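Local coordinates for endosialidase (Enterobacteria phage phi92, PDB 4HIZ), which probably degrades capsular polysialic acid of the bacterial host, hydrolysing internal alpha-2,8 and alpha-2,9 linkages as a phage endosialidase, at residues V235-K238 with D239-T242. Numbering follows the deposited sequence.
With EDO (1,2-ethanediol), chain K.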
loop_
_atom_site.group_PDB
_atom_site.type_symbol
_atom_site.label_atom_id
_atom_site.label_comp_id
_atom_site.label_asym_id
_atom_site.label_seq_id
_atom_site.Cartn_x
_atom_site.Cartn_y
_atom_site.Cartn_z
ATOM N N VAL A 235 9.414 24.535 -36.406
ATOM C CA VAL A 235 8.147 24.033 -36.900
ATOM C C VAL A 235 7.864 24.702 -38.235
ATOM O O VAL A 235 7.854 25.930 -38.350
ATOM C CB VAL A 235 6.998 24.290 -35.906
ATOM C CG1 VAL A 235 5.674 23.787 -36.480
ATOM C CG2 VAL A 235 7.313 23.571 -34.587
ATOM N N ILE A 236 7.645 23.875 -39.244
ATOM C CA ILE A 236 7.429 24.387 -40.587
ATOM C C ILE A 236 5.952 24.576 -40.895
ATOM O O ILE A 236 5.563 25.605 -41.467
ATOM C CB ILE A 236 8.083 23.460 -41.586
ATOM C CG1 ILE A 236 9.597 23.496 -41.377
ATOM C CG2 ILE A 236 7.753 23.876 -43.025
ATOM C CD1 ILE A 236 10.335 22.464 -42.220
ATOM N N ASN A 237 5.123 23.605 -40.509
ATOM C CA ASN A 237 3.684 23.750 -40.708
ATOM C C ASN A 237 2.972 22.748 -39.804
ATOM O O ASN A 237 3.647 22.091 -38.988
ATOM C CB ASN A 237 3.300 23.669 -42.219
ATOM C CG ASN A 237 3.639 22.325 -42.856
ATOM O OD1 ASN A 237 3.598 21.272 -42.213
ATOM N ND2 ASN A 237 3.973 22.361 -44.140
ATOM N N LYS A 238 1.647 22.630 -39.930
ATOM C CA LYS A 238 0.887 21.716 -39.052
ATOM C C LYS A 238 1.400 20.287 -39.099
ATOM O O LYS A 238 1.190 19.546 -38.141
ATOM C CB LYS A 238 -0.598 21.689 -39.407
ATOM C CG LYS A 238 -1.307 23.031 -39.326
ATOM C CD LYS A 238 -2.752 22.926 -39.813
ATOM C CE LYS A 238 -3.483 24.274 -39.708
ATOM N NZ LYS A 238 -4.871 24.202 -40.261
ATOM N N ASP A 239 2.031 19.893 -40.216
ATOM C CA ASP A 239 2.419 18.495 -40.391
ATOM C C ASP A 239 3.917 18.262 -40.482
ATOM O O ASP A 239 4.338 17.137 -40.791
ATOM C CB ASP A 239 1.784 17.882 -41.653
ATOM C CG ASP A 239 0.277 17.970 -41.663
ATOM O OD1 ASP A 239 -0.359 17.792 -40.613
ATOM O OD2 ASP A 239 -0.278 18.224 -42.750
ATOM N N THR A 240 4.720 19.280 -40.220
ATOM C CA THR A 240 6.157 19.189 -40.486
ATOM C C THR A 240 6.976 19.960 -39.454
ATOM O O THR A 240 6.662 21.127 -39.120
ATOM C CB THR A 240 6.467 19.842 -41.860
ATOM O OG1 THR A 240 5.463 19.457 -42.806
ATOM C CG2 THR A 240 7.843 19.419 -42.358
ATOM N N PHE A 241 8.047 19.341 -38.973
ATOM C CA PHE A 241 8.964 20.044 -38.084
ATOM C C PHE A 241 10.380 19.627 -38.392
ATOM O O PHE A 241 10.599 18.761 -39.232
ATOM C CB PHE A 241 8.618 19.803 -36.590
ATOM C CG PHE A 241 8.758 18.358 -36.132
ATOM C CD1 PHE A 241 7.733 17.443 -36.361
ATOM C CD2 PHE A 241 9.912 17.927 -35.470
ATOM C CE1 PHE A 241 7.840 16.105 -35.934
ATOM C CE2 PHE A 241 10.040 16.581 -35.027
ATOM C CZ PHE A 241 9.015 15.670 -35.267
ATOM N N THR A 242 11.347 20.220 -37.708
ATOM C CA THR A 242 12.725 19.765 -37.899
ATOM C C THR A 242 13.398 19.454 -36.563
ATOM O O THR A 242 12.967 19.914 -35.494
ATOM C CB THR A 242 13.606 20.823 -38.613
ATOM O OG1 THR A 242 13.791 21.957 -37.742
ATOM C CG2 THR A 242 12.992 21.237 -39.997
HETATM C C1 EDO K . 0.610 22.903 -35.134
HETATM O O1 EDO K . -0.308 23.026 -36.230
HETATM C C2 EDO K . 1.567 21.739 -35.357
HETATM O O2 EDO K . 0.881 20.486 -35.574
#
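The tip of the beta hairpin formed by strands 230-237 and 240-244 is a type I turn from Asn237 to Thr240, running directly into a classic beta bulge that shares both residues. Strand 200-204 continues the antiparallel sheet beside 240-244, and Phe241 meets His208 edge-to-face. In the bulge, Ile236 and Asn237 stand opposite the single Thr240, whose carbonyl O accepts two hydrogen bonds on one face of its plane, from Ile236 N at 2.9 Å and Asn237 N at 3.2 Å. Thr240 N returns a hydrogen bond to Asn237 O, closing the turn.

Asparagine suits the first turn position because OD1 just reaches the backbone N-H two residues on. With CG between the backbone N and the carbonyl carbon (chi1 62°), OD1 accepts Asp239 N at 2.9 Å, making an Asx turn, and Thr240 OG1 at 2.7 Å. These donors approach from opposite faces of the amide plane, limiting its rotation.

The charged ends are paired: Asp239 OD1 salt-bridges Lys207 NZ, and extended Lys238 hydrogen-bonds Asn302 OD1 through NZ. 1,2-Ethanediol O2 donates to Lys238 O. Ile236 turns toward the partner strand, where CD1 touches Thr240 CG2 at 3.9 Å and, crossing at about a right angle, Thr242 CG2 at 3.7 Å.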